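PDB 2J8H: titin, which serves as a giant elastic protein of muscle, to which these two immunoglobulin domains from its A-band part contribute a rigid tandem repeat. Local coordinates for residues W138-D143 with G149-I154; T160-P165 with G174-C179; V122-P127 with K189-D194; L64-V69 with A92-E97; A22-K27 with T75-R80. All coordinates share one frame; numbering follows the deposited sequence.

How the contacts relate
The five contacts lie in two immunoglobulin domains joined in tandem. Contacts 5 and 4 lie in the first domain and both join its two sheets, with centres about 9 Å apart. Their segments alternate along the chain, in the order 22-27, 64-69, 75-80 and 92-97. Contacts 1, 2 and 3 belong to the second domain. There the chain opens contact 3, makes contacts 1 and 2 in turn, and then closes contact 3. Contacts 2 and 3 have centres about 5 Å apart and share neighbouring strands in both sheets. Between the domains the centres lie 34 to 45 Å apart. Strand 86-102 carries half of contact 4 and runs on to pair with strand 123-131 of contact 3, consistent with a rigid tandem.

Contact 1: W138-D143 with G149-I154; sequences WQKGQD and GHYQVI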
# COMPACT_ATOMS: atom_id res chain seq x y z
N TRP A 138 10.15 27.69 -9.34
CA TRP A 138 10.10 28.44 -8.08
C TRP A 138 9.39 29.75 -8.33
O TRP A 138 9.53 30.36 -9.41
CB TRP A 138 11.50 28.76 -7.57
CG TRP A 138 12.23 27.67 -6.94
CD1 TRP A 138 13.04 26.76 -7.55
CD2 TRP A 138 12.28 27.38 -5.55
NE1 TRP A 138 13.58 25.92 -6.62
CE2 TRP A 138 13.13 26.29 -5.38
CE3 TRP A 138 11.71 27.97 -4.42
CZ2 TRP A 138 13.39 25.74 -4.13
CZ3 TRP A 138 11.98 27.43 -3.20
CH2 TRP A 138 12.81 26.34 -3.06
N GLN A 139 8.63 30.19 -7.33
CA GLN A 139 7.92 31.47 -7.38
C GLN A 139 8.05 32.16 -6.02
O GLN A 139 8.15 31.49 -5.00
CB GLN A 139 6.40 31.27 -7.56
CG GLN A 139 5.91 30.41 -8.69
CD GLN A 139 4.54 29.75 -8.38
OE1 GLN A 139 4.29 28.58 -8.74
NE2 GLN A 139 3.63 30.51 -7.70
N LYS A 140 8.00 33.49 -6.01
CA LYS A 140 7.76 34.23 -4.77
C LYS A 140 6.42 34.90 -4.94
O LYS A 140 6.26 35.78 -5.79
CB LYS A 140 8.83 35.27 -4.48
CG LYS A 140 8.71 35.84 -3.08
CD LYS A 140 9.70 36.96 -2.82
CE LYS A 140 9.61 37.41 -1.37
NZ LYS A 140 10.54 38.52 -1.06
N GLY A 141 5.46 34.48 -4.14
CA GLY A 141 4.08 34.88 -4.35
C GLY A 141 3.65 34.42 -5.73
O GLY A 141 3.73 33.21 -6.06
N GLN A 142 3.19 35.38 -6.53
CA GLN A 142 2.80 35.18 -7.90
C GLN A 142 3.85 35.82 -8.81
O GLN A 142 3.51 36.65 -9.66
CB GLN A 142 1.45 35.86 -8.19
CG GLN A 142 0.24 35.50 -7.30
CD GLN A 142 -1.12 35.71 -8.02
OE1 GLN A 142 -1.17 35.99 -9.24
NE2 GLN A 142 -2.23 35.58 -7.27
N ASP A 143 5.11 35.47 -8.61
CA ASP A 143 6.16 35.88 -9.54
C ASP A 143 7.12 34.71 -9.74
O ASP A 143 7.76 34.27 -8.79
CB ASP A 143 6.93 37.09 -9.01
CG ASP A 143 6.20 38.39 -9.27
OD1 ASP A 143 5.16 38.64 -8.62
OD2 ASP A 143 6.68 39.17 -10.12
N GLY A 149 20.14 38.41 -11.29
CA GLY A 149 21.16 38.96 -10.41
C GLY A 149 20.94 38.77 -8.92
O GLY A 149 21.80 39.10 -8.12
N HIS A 150 19.79 38.22 -8.55
CA HIS A 150 19.38 38.13 -7.17
C HIS A 150 19.31 36.69 -6.68
O HIS A 150 19.87 36.36 -5.62
CB HIS A 150 18.01 38.82 -7.00
CG HIS A 150 17.61 39.05 -5.57
ND1 HIS A 150 17.95 40.19 -4.88
CD2 HIS A 150 16.89 38.29 -4.72
CE1 HIS A 150 17.45 40.12 -3.66
NE2 HIS A 150 16.81 38.97 -3.54
N TYR A 151 18.61 35.84 -7.42
CA TYR A 151 18.45 34.46 -7.01
C TYR A 151 19.31 33.54 -7.84
O TYR A 151 19.56 33.80 -9.01
CB TYR A 151 17.00 33.99 -7.21
CG TYR A 151 15.90 34.79 -6.58
CD1 TYR A 151 15.11 35.65 -7.33
CD2 TYR A 151 15.59 34.64 -5.24
CE1 TYR A 151 14.07 36.37 -6.75
CE2 TYR A 151 14.56 35.34 -4.66
CZ TYR A 151 13.80 36.18 -5.42
OH TYR A 151 12.76 36.84 -4.82
N GLN A 152 19.70 32.43 -7.23
CA GLN A 152 20.24 31.31 -8.01
C GLN A 152 19.41 30.08 -7.72
O GLN A 152 19.22 29.72 -6.56
CB GLN A 152 21.72 31.04 -7.67
CG GLN A 152 22.33 29.87 -8.44
CD GLN A 152 22.42 30.10 -9.91
OE1 GLN A 152 22.86 31.17 -10.37
NE2 GLN A 152 22.05 29.10 -10.70
N VAL A 153 18.92 29.44 -8.78
CA VAL A 153 18.27 28.14 -8.62
C VAL A 153 19.23 26.99 -8.95
O VAL A 153 19.85 26.97 -10.00
CB VAL A 153 17.04 28.03 -9.53
CG1 VAL A 153 16.42 26.65 -9.40
CG2 VAL A 153 16.02 29.10 -9.15
N ILE A 154 19.31 26.02 -8.05
CA ILE A 154 20.06 24.79 -8.28
C ILE A 154 19.04 23.67 -8.45
O ILE A 154 18.11 23.57 -7.68
CB ILE A 154 20.99 24.48 -7.10
CG1 ILE A 154 22.09 25.54 -7.01
CG2 ILE A 154 21.57 23.07 -7.22
CD1 ILE A 154 23.00 25.42 -5.79
O HOH W 1 12.94 38.44 -2.67
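Trp138 meets Val153 within the second immunoglobulin domain, where strand 135-140 of one sheet faces strand 152-155 of the other. Trp138 is the core tryptophan of the C strand, a hallmark of the immunoglobulin fold. Its CG stands beside the backbone N and anti to the carbonyl carbon (chi1 -76°). This brings the five-membered ring to the valine: CD1 lies 3.9 Å from Val153 CG1, and CG2 of the same valine is only slightly farther. The ring NE1 is bound outside the pair, by the hydroxyl of Thr160. Next, Gln139 reaches forward to the turn that follows it. Its NE2 gives a hydrogen bond of 3.2 Å to Gly141 O, and that oxygen lies in the amide plane of the glutamine. Lys140 follows, with its chain fully extended. Its CD passes 3.7 Å from Tyr151 OH, the two side chains crossing at about a right angle. One water joins their ends, 2.9 Å from Lys140 NZ and 2.7 Å from Tyr151 OH. The ammonium also binds the carbonyl O of Ala173. Beyond Lys140 the chain turns: Lys140 N bonds to Asp143 O at 2.9 Å, while the return bond from Asp143 N to Lys140 O is weak. On the far segment the Tyr151 ring has a neighbour over one face, His150 CD2, which sits 3.7 Å above the centre of the ring.

Contact 2: T160-P165 with G174-C179; sequences TSLVFP and GFYVVC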
# COMPACT_ATOMS: atom_id res chain seq x y z
N THR A 160 16.24 20.52 -5.28
CA THR A 160 16.38 21.85 -5.85
C THR A 160 16.55 22.82 -4.68
O THR A 160 15.94 22.64 -3.61
CB THR A 160 15.17 22.24 -6.69
OG1 THR A 160 15.36 23.55 -7.19
CG2 THR A 160 13.85 22.24 -5.87
N SER A 161 17.46 23.76 -4.85
CA SER A 161 17.67 24.82 -3.87
C SER A 161 17.46 26.17 -4.51
O SER A 161 17.94 26.45 -5.61
CB SER A 161 19.10 24.78 -3.34
OG SER A 161 19.35 23.51 -2.80
N LEU A 162 16.77 27.02 -3.77
CA LEU A 162 16.71 28.41 -4.11
C LEU A 162 17.75 29.08 -3.26
O LEU A 162 17.66 29.06 -2.02
CB LEU A 162 15.33 29.00 -3.82
CG LEU A 162 15.22 30.50 -4.13
CD1 LEU A 162 15.45 30.75 -5.63
CD2 LEU A 162 13.89 31.10 -3.61
N VAL A 163 18.74 29.68 -3.91
CA VAL A 163 19.85 30.29 -3.18
C VAL A 163 19.82 31.83 -3.31
O VAL A 163 19.46 32.39 -4.37
CB VAL A 163 21.20 29.75 -3.64
CG1 VAL A 163 22.33 30.23 -2.72
CG2 VAL A 163 21.19 28.21 -3.74
N PHE A 164 20.23 32.49 -2.24
CA PHE A 164 20.37 33.94 -2.19
C PHE A 164 21.87 34.23 -2.13
O PHE A 164 22.38 34.53 -1.07
CB PHE A 164 19.65 34.47 -0.95
CG PHE A 164 18.15 34.25 -0.99
CD1 PHE A 164 17.60 33.02 -0.63
CD2 PHE A 164 17.30 35.24 -1.43
CE1 PHE A 164 16.23 32.81 -0.70
CE2 PHE A 164 15.93 35.02 -1.49
CZ PHE A 164 15.40 33.80 -1.14
N PRO A 165 22.60 34.12 -3.27
CA PRO A 165 24.06 34.14 -3.24
C PRO A 165 24.69 35.45 -2.76
O PRO A 165 25.86 35.47 -2.35
CB PRO A 165 24.44 33.85 -4.69
CG PRO A 165 23.28 34.27 -5.48
CD PRO A 165 22.10 33.94 -4.64
N GLY A 174 9.39 36.30 2.90
CA GLY A 174 8.14 36.05 2.21
C GLY A 174 7.92 34.58 1.98
O GLY A 174 8.55 33.76 2.63
N PHE A 175 7.03 34.28 1.05
CA PHE A 175 6.57 32.93 0.81
C PHE A 175 7.02 32.47 -0.56
O PHE A 175 6.68 33.09 -1.57
CB PHE A 175 5.04 32.89 0.88
CG PHE A 175 4.50 33.22 2.24
CD1 PHE A 175 4.16 34.52 2.55
CD2 PHE A 175 4.34 32.24 3.20
CE1 PHE A 175 3.65 34.84 3.82
CE2 PHE A 175 3.84 32.55 4.46
CZ PHE A 175 3.49 33.85 4.77
N TYR A 176 7.82 31.41 -0.58
CA TYR A 176 8.38 30.90 -1.83
C TYR A 176 7.67 29.58 -2.13
O TYR A 176 7.46 28.76 -1.24
CB TYR A 176 9.89 30.72 -1.68
CG TYR A 176 10.61 32.05 -1.53
CD1 TYR A 176 10.74 32.66 -0.29
CD2 TYR A 176 11.11 32.71 -2.63
CE1 TYR A 176 11.36 33.91 -0.15
CE2 TYR A 176 11.75 33.94 -2.51
CZ TYR A 176 11.87 34.54 -1.28
OH TYR A 176 12.50 35.76 -1.19
N VAL A 177 7.26 29.42 -3.38
CA VAL A 177 6.54 28.25 -3.81
C VAL A 177 7.43 27.46 -4.77
O VAL A 177 7.93 28.02 -5.74
CB VAL A 177 5.21 28.63 -4.48
CG1 VAL A 177 4.49 27.38 -4.95
CG2 VAL A 177 4.34 29.44 -3.52
N VAL A 178 7.65 26.19 -4.47
CA VAL A 178 8.40 25.29 -5.35
C VAL A 178 7.43 24.23 -5.87
O VAL A 178 6.56 23.73 -5.12
CB VAL A 178 9.59 24.63 -4.62
CG1 VAL A 178 9.13 23.91 -3.37
CG2 VAL A 178 10.37 23.70 -5.59
N CYS A 179 7.54 23.93 -7.15
CA CYS A 179 6.60 23.05 -7.79
C CYS A 179 7.36 22.06 -8.66
O CYS A 179 8.32 22.44 -9.32
CB CYS A 179 5.62 23.90 -8.59
SG CYS A 179 4.32 23.01 -9.50
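Tyr176 has the largest buried surface in this contact and receives both Leu162 and Phe164. Leu162 comes at about a right angle to it. The leucine CG lies opposite the backbone N (chi1 178°), which carries the branched end across the core, and Leu162 CD2 comes within 3.4 Å of Tyr176 CD2. That is tight for two carbons. Phe164 arrives from the opposite direction to Tyr176 and makes an offset edge-to-face pair. Its edge turns toward the tyrosine face, with ring centroids 5.6 Å apart and planes at 84°. Phe164 CZ is 3.6 Å from Tyr176 CZ. The tyrosine hydroxyl sits near the plane of the Phe164 ring, with both Phe164 CE2 and CZ 3.5 Å from OH. Farther along, Thr160 CG2 and Val178 CG2 meet tip to tip at 3.8 Å.

The contact joins strands E and F across the sandwich of the second immunoglobulin domain. Tyr176 OH bonds to the carbonyl O of Asp172, four residues earlier, which makes the tyrosine corner common in this fold. A leucine in place of Tyr176 would probably leave the Asp172 carbonyl without this mate and open a gap beside the edge of Phe164. Lys140 NZ adds a weak second bond to the hydroxyl. The tyrosine thus has two roles: its ring joins the apolar core, while its buried hydroxyl is satisfied by the turn before the strand.

Contact 3: V122-P127 with K189-D194; sequences VSIKIP and KTVELD
Ile124 and Val191 meet tip to tip between the two sheets. The touching branch of the isoleucine is CG2, 3.7 Å from Val191 CG1 and 3.9 Å from Val191 CG2. The same CG2 of the valine also takes CD1 of Ile126, again at 3.9 Å. Here the two side chains slide past each other in opposite directions. Ile126 CD1 gets there through a bent chain, with chi2 at -64°. Both methyls of Val191 are therefore used, one on Ile124 alone and one on both isoleucines.

One step out, Trp138 closes the side of Ile126, its CH2 being 3.6 Å from Ile126 CG1. Val122 and Leu193 lie at the other end of the contact. Both also pack on Val114 and Ala116 of strand 112-117. Phe164 and Tyr176 also touch Leu193.

The backbones are fixed within their sheets. Ile124 pairs with Leu162, and Ile126 with Thr160, on strand 159-163. Val191 N probably bonds to Tyr176 O. The contact thus joins strands B and G across the sandwich of this immunoglobulin domain, with strand 159-163 beside the first and strands 112-117 and 174-182 flanking the second.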
# COMPACT_ATOMS: atom_id res chain seq x y z
N VAL A 122 21.58 32.26 2.12
CA VAL A 122 20.59 31.25 2.38
C VAL A 122 20.37 30.34 1.17
O VAL A 122 20.34 30.81 0.03
CB VAL A 122 19.26 31.96 2.77
CG1 VAL A 122 18.06 31.03 2.64
CG2 VAL A 122 19.40 32.55 4.19
N SER A 123 20.24 29.04 1.44
CA SER A 123 19.72 28.07 0.47
C SER A 123 18.46 27.42 1.02
O SER A 123 18.44 26.93 2.16
CB SER A 123 20.74 26.99 0.19
OG SER A 123 21.94 27.57 -0.30
N ILE A 124 17.39 27.46 0.24
CA ILE A 124 16.17 26.74 0.60
C ILE A 124 16.23 25.44 -0.19
O ILE A 124 15.96 25.44 -1.39
CB ILE A 124 14.90 27.54 0.27
CG1 ILE A 124 14.98 28.96 0.86
CG2 ILE A 124 13.68 26.78 0.79
CD1 ILE A 124 13.79 29.83 0.56
N LYS A 125 16.64 24.37 0.48
CA LYS A 125 16.95 23.09 -0.16
C LYS A 125 15.76 22.15 -0.06
O LYS A 125 15.33 21.80 1.05
CB LYS A 125 18.18 22.44 0.47
CG LYS A 125 18.66 21.16 -0.24
CD LYS A 125 19.91 20.56 0.38
CE LYS A 125 20.36 19.32 -0.39
NZ LYS A 125 21.68 18.75 0.09
N ILE A 126 15.23 21.73 -1.21
CA ILE A 126 14.00 20.99 -1.28
C ILE A 126 14.18 19.68 -2.04
O ILE A 126 14.37 19.70 -3.28
CB ILE A 126 12.89 21.77 -2.00
CG1 ILE A 126 12.70 23.17 -1.38
CG2 ILE A 126 11.57 21.03 -1.83
CD1 ILE A 126 12.22 23.13 0.07
N PRO A 127 14.15 18.54 -1.33
CA PRO A 127 14.19 17.27 -2.04
C PRO A 127 12.93 17.05 -2.86
O PRO A 127 11.86 17.50 -2.47
CB PRO A 127 14.30 16.23 -0.93
CG PRO A 127 14.60 16.98 0.30
CD PRO A 127 14.08 18.34 0.12
N LYS A 189 4.75 23.04 -2.86
CA LYS A 189 4.84 23.31 -1.44
C LYS A 189 5.34 24.74 -1.30
O LYS A 189 5.92 25.29 -2.21
CB LYS A 189 5.80 22.35 -0.74
CG LYS A 189 5.36 20.88 -0.66
CD LYS A 189 4.14 20.71 0.22
CE LYS A 189 3.49 19.35 0.05
NZ LYS A 189 2.89 19.17 -1.33
N THR A 190 5.08 25.32 -0.14
CA THR A 190 5.48 26.66 0.17
C THR A 190 6.48 26.62 1.31
O THR A 190 6.38 25.80 2.22
CB THR A 190 4.26 27.49 0.55
OG1 THR A 190 3.38 27.53 -0.58
CG2 THR A 190 4.62 28.92 0.96
N VAL A 191 7.43 27.55 1.26
CA VAL A 191 8.39 27.78 2.33
C VAL A 191 8.33 29.26 2.73
O VAL A 191 8.44 30.13 1.86
CB VAL A 191 9.82 27.49 1.83
CG1 VAL A 191 10.83 27.76 2.92
CG2 VAL A 191 9.93 26.07 1.33
N GLU A 192 8.15 29.54 4.01
CA GLU A 192 8.22 30.92 4.47
C GLU A 192 9.63 31.23 4.93
O GLU A 192 10.19 30.51 5.77
CB GLU A 192 7.24 31.21 5.60
CG GLU A 192 7.38 32.67 6.05
CD GLU A 192 6.37 33.09 7.07
OE1 GLU A 192 5.62 32.22 7.56
OE2 GLU A 192 6.34 34.30 7.38
N LEU A 193 10.19 32.31 4.39
CA LEU A 193 11.49 32.81 4.80
C LEU A 193 11.25 34.05 5.62
O LEU A 193 10.53 34.93 5.19
CB LEU A 193 12.33 33.18 3.58
CG LEU A 193 13.71 33.83 3.79
CD1 LEU A 193 14.53 33.05 4.79
CD2 LEU A 193 14.48 33.95 2.46
N ASP A 194 11.82 34.11 6.81
CA ASP A 194 11.83 35.37 7.55
C ASP A 194 13.26 35.79 7.76
O ASP A 194 14.15 34.96 7.85
CB ASP A 194 11.06 35.27 8.86
CG ASP A 194 11.75 34.40 9.87
OD1 ASP A 194 11.63 33.16 9.75
OD2 ASP A 194 12.40 34.97 10.77

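Contact 4: L64-V69 with A92-E97; sequences LIIASV and ASLEVE
Val69 packs against both Val96 and Leu94, and the contact is wholly apolar. Val96 CG1 and CG2 both touch Val69 CG2, each at 4.0 Å. Val69 CG1 is anti to the carbonyl carbon (chi1 -65°) and turned to Leu94, which leaves CG2 between the backbone N and carbonyl carbon, facing Val96. Val69 CG1 lies 4.1 Å from Leu94 CD2. An alanine in place of Val96 would take away both methyls and is likely to open a gap against Val69. Leu94 CD2 is shared. It also meets Ile66 CD1 at 4.1 Å, tip to tip, the two side chains reaching across from facing strands. These distances are those of relaxed methyl packing.

This is the sandwich interior of the first immunoglobulin domain. Strand 61-66 of one sheet, with the bend after it, lies against strand 86-102, the G strand, of the other. Val16 of strand 14-17 and Ala22 of strand 22-29 also pack on Val69 and Leu94.

The polar ties are made by the backbone. Ile66 N bonds to the carbonyl O of Ala22, which fixes the end of the strand. Past it, Ser68 has positive phi and its N is held by the side chain of Asn21. The bend lets Val69 turn its side chain back inward, and its backbone pairs with Gln19. On the other segment, the side chain of Asn13 takes the backbone N of Ser93.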
# COMPACT_ATOMS: atom_id res chain seq x y z
N LEU A 64 9.19 -13.69 -13.09
CA LEU A 64 10.00 -13.09 -12.07
C LEU A 64 9.16 -11.98 -11.46
O LEU A 64 8.64 -11.13 -12.18
CB LEU A 64 11.25 -12.49 -12.70
CG LEU A 64 12.12 -11.60 -11.80
CD1 LEU A 64 12.81 -12.41 -10.73
CD2 LEU A 64 13.15 -10.85 -12.68
N ILE A 65 9.04 -11.99 -10.14
CA ILE A 65 8.38 -10.93 -9.43
C ILE A 65 9.43 -10.10 -8.70
O ILE A 65 10.18 -10.62 -7.88
CB ILE A 65 7.36 -11.47 -8.40
CG1 ILE A 65 6.42 -12.50 -9.05
CG2 ILE A 65 6.54 -10.29 -7.78
CD1 ILE A 65 5.57 -13.31 -8.06
N ILE A 66 9.45 -8.80 -9.02
CA ILE A 66 10.33 -7.83 -8.37
C ILE A 66 9.44 -7.02 -7.48
O ILE A 66 8.58 -6.31 -7.96
CB ILE A 66 11.01 -6.89 -9.38
CG1 ILE A 66 11.67 -7.71 -10.48
CG2 ILE A 66 12.00 -5.97 -8.69
CD1 ILE A 66 12.15 -6.88 -11.65
N ALA A 67 9.68 -7.10 -6.17
CA ALA A 67 8.81 -6.47 -5.21
C ALA A 67 9.10 -5.01 -5.10
O ALA A 67 10.27 -4.57 -5.18
CB ALA A 67 8.96 -7.12 -3.84
N SER A 68 8.03 -4.24 -4.89
CA SER A 68 8.17 -2.89 -4.41
C SER A 68 9.20 -2.12 -5.21
O SER A 68 10.28 -1.76 -4.69
CB SER A 68 8.52 -2.91 -2.93
OG SER A 68 7.43 -3.43 -2.17
N VAL A 69 8.89 -1.90 -6.48
CA VAL A 69 9.87 -1.35 -7.39
C VAL A 69 10.24 0.08 -7.07
O VAL A 69 9.40 0.88 -6.67
CB VAL A 69 9.46 -1.53 -8.87
CG1 VAL A 69 9.43 -2.99 -9.19
CG2 VAL A 69 8.13 -0.86 -9.19
N ALA A 92 13.58 -7.36 -21.64
CA ALA A 92 12.53 -6.37 -21.43
C ALA A 92 13.10 -5.26 -20.57
O ALA A 92 13.97 -5.50 -19.73
CB ALA A 92 11.33 -7.00 -20.72
N SER A 93 12.61 -4.05 -20.76
CA SER A 93 12.94 -2.96 -19.87
C SER A 93 11.80 -2.76 -18.87
O SER A 93 10.62 -2.89 -19.22
CB SER A 93 13.13 -1.70 -20.67
OG SER A 93 11.88 -1.32 -21.19
N LEU A 94 12.17 -2.46 -17.64
CA LEU A 94 11.25 -1.99 -16.64
C LEU A 94 11.47 -0.48 -16.47
O LEU A 94 12.58 -0.04 -16.21
CB LEU A 94 11.52 -2.72 -15.34
CG LEU A 94 10.69 -2.28 -14.13
CD1 LEU A 94 9.18 -2.23 -14.41
CD2 LEU A 94 11.01 -3.20 -12.97
N GLU A 95 10.43 0.32 -16.65
CA GLU A 95 10.49 1.71 -16.31
C GLU A 95 9.57 1.87 -15.12
O GLU A 95 8.52 1.24 -15.05
CB GLU A 95 10.08 2.57 -17.50
CG GLU A 95 11.27 2.81 -18.44
CD GLU A 95 10.91 2.75 -19.92
OE1 GLU A 95 10.08 3.59 -20.37
OE2 GLU A 95 11.50 1.88 -20.63
N VAL A 96 9.98 2.69 -14.16
CA VAL A 96 9.25 2.83 -12.92
C VAL A 96 8.73 4.24 -12.87
O VAL A 96 9.49 5.20 -12.96
CB VAL A 96 10.10 2.51 -11.68
CG1 VAL A 96 9.30 2.77 -10.39
CG2 VAL A 96 10.62 1.05 -11.73
N GLU A 97 7.41 4.34 -12.74
CA GLU A 97 6.73 5.62 -12.78
C GLU A 97 6.70 6.15 -11.36
O GLU A 97 6.25 5.46 -10.44
CB GLU A 97 5.29 5.47 -13.29
CG GLU A 97 5.11 4.54 -14.51
CD GLU A 97 3.65 4.26 -14.81
OE1 GLU A 97 2.81 4.21 -13.86
OE2 GLU A 97 3.32 4.11 -16.01

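Contact 5: A22-K27 with T75-R80; sequences ATLVCK and TVYQVR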
# COMPACT_ATOMS: atom_id res chain seq x y z
N ALA A 22 6.60 -5.63 -9.89
CA ALA A 22 6.69 -5.80 -11.31
C ALA A 22 6.82 -7.30 -11.54
O ALA A 22 7.60 -7.97 -10.86
CB ALA A 22 7.90 -5.07 -11.86
N THR A 23 6.02 -7.83 -12.47
CA THR A 23 6.07 -9.25 -12.81
C THR A 23 6.37 -9.38 -14.27
O THR A 23 5.63 -8.87 -15.11
CB THR A 23 4.74 -9.93 -12.51
OG1 THR A 23 4.44 -9.72 -11.13
CG2 THR A 23 4.82 -11.44 -12.80
N LEU A 24 7.46 -10.06 -14.57
CA LEU A 24 7.89 -10.30 -15.93
C LEU A 24 7.56 -11.75 -16.19
O LEU A 24 7.92 -12.61 -15.38
CB LEU A 24 9.40 -10.11 -16.02
CG LEU A 24 9.96 -8.70 -15.93
CD1 LEU A 24 9.74 -8.02 -14.61
CD2 LEU A 24 11.42 -8.79 -16.13
N VAL A 25 6.86 -12.02 -17.29
CA VAL A 25 6.31 -13.33 -17.56
C VAL A 25 6.70 -13.70 -18.97
O VAL A 25 6.72 -12.85 -19.86
CB VAL A 25 4.75 -13.34 -17.52
CG1 VAL A 25 4.25 -14.80 -17.50
CG2 VAL A 25 4.18 -12.56 -16.34
N CYS A 26 6.98 -14.98 -19.19
CA CYS A 26 7.22 -15.47 -20.55
C CYS A 26 6.80 -16.92 -20.60
O CYS A 26 6.51 -17.51 -19.54
CB CYS A 26 8.68 -15.28 -20.93
SG CYS A 26 9.84 -16.20 -19.97
N LYS A 27 6.71 -17.47 -21.81
CA LYS A 27 6.38 -18.87 -22.01
C LYS A 27 7.44 -19.48 -22.93
O LYS A 27 7.68 -19.01 -24.04
CB LYS A 27 4.99 -19.05 -22.59
CG LYS A 27 4.53 -20.49 -22.69
CD LYS A 27 3.18 -20.53 -23.36
CE LYS A 27 2.60 -21.91 -23.40
NZ LYS A 27 1.20 -21.80 -23.86
N THR A 75 15.47 -0.82 -15.19
CA THR A 75 16.59 -1.10 -16.07
C THR A 75 16.19 -2.24 -16.99
O THR A 75 15.01 -2.59 -17.08
CB THR A 75 17.89 -1.43 -15.26
OG1 THR A 75 19.00 -1.52 -16.16
CG2 THR A 75 17.74 -2.73 -14.47
N VAL A 76 17.16 -2.82 -17.68
CA VAL A 76 16.90 -3.93 -18.60
C VAL A 76 17.14 -5.26 -17.91
O VAL A 76 18.07 -5.41 -17.11
CB VAL A 76 17.76 -3.82 -19.88
CG1 VAL A 76 19.22 -4.06 -19.56
CG2 VAL A 76 17.28 -4.81 -20.92
N TYR A 77 16.26 -6.21 -18.20
CA TYR A 77 16.29 -7.55 -17.65
C TYR A 77 16.37 -8.50 -18.81
O TYR A 77 15.93 -8.18 -19.91
CB TYR A 77 15.03 -7.83 -16.84
CG TYR A 77 14.96 -6.97 -15.60
CD1 TYR A 77 14.51 -5.65 -15.66
CD2 TYR A 77 15.39 -7.46 -14.38
CE1 TYR A 77 14.47 -4.85 -14.52
CE2 TYR A 77 15.39 -6.67 -13.25
CZ TYR A 77 14.92 -5.37 -13.33
OH TYR A 77 14.91 -4.61 -12.17
N GLN A 78 16.99 -9.66 -18.56
CA GLN A 78 17.08 -10.74 -19.52
C GLN A 78 16.54 -12.02 -18.89
O GLN A 78 16.64 -12.22 -17.70
CB GLN A 78 18.52 -10.98 -19.95
CG GLN A 78 19.19 -9.84 -20.69
CD GLN A 78 19.83 -8.81 -19.77
OE1 GLN A 78 20.30 -9.14 -18.68
NE2 GLN A 78 19.90 -7.57 -20.23
N VAL A 79 15.94 -12.85 -19.71
CA VAL A 79 15.57 -14.21 -19.35
C VAL A 79 16.22 -15.11 -20.37
O VAL A 79 16.25 -14.80 -21.59
CB VAL A 79 14.03 -14.42 -19.31
CG1 VAL A 79 13.43 -14.20 -20.65
CG2 VAL A 79 13.66 -15.83 -18.72
N ARG A 80 16.82 -16.19 -19.87
CA ARG A 80 17.53 -17.12 -20.70
C ARG A 80 16.94 -18.49 -20.57
O ARG A 80 16.67 -18.94 -19.47
CB ARG A 80 19.01 -17.16 -20.30
CG ARG A 80 19.84 -18.04 -21.23
CD ARG A 80 21.28 -18.21 -20.74
NE ARG A 80 21.98 -16.93 -20.76
CZ ARG A 80 23.24 -16.76 -20.38
NH1 ARG A 80 23.97 -17.80 -19.98
NH2 ARG A 80 23.78 -15.55 -20.42
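Leu24 lays its CD2 against the root of the Tyr77 side chain, 3.8 Å from Tyr77 CB and 4.0 Å from Tyr77 CG. The two side chains cross at about a right angle. Two residues on, Cys26 faces Val79. The sulfur takes the position between backbone N and carbonyl carbon (chi1 64°), which points it across the sandwich. Cys26 SG then lies 4.0 Å from Val79 CG2 and 4.2 Å from Val79 CG1.

These are strands B and F of the first immunoglobulin domain, one in each sheet. Tyr77 holds the tyrosine-corner place: its OH bonds to the carbonyl O of Asp73, four residues earlier. Its ring is also packed by Ile66, whose CD1 comes up to Tyr77 CZ. Leu24 is held in its own sheet by backbone pairing with Leu64, and Val79 packs further on Leu11 and Val36.

Cys26 and Val79 occupy the places where many immunoglobulin domains carry the disulfide that ties the two sheets together. Here the second cysteine is a valine, so no covalent link can form between them. The sulfur instead makes an apolar contact with two methyls, so at this point the two sheets meet through apolar packing in place of a covalent bond.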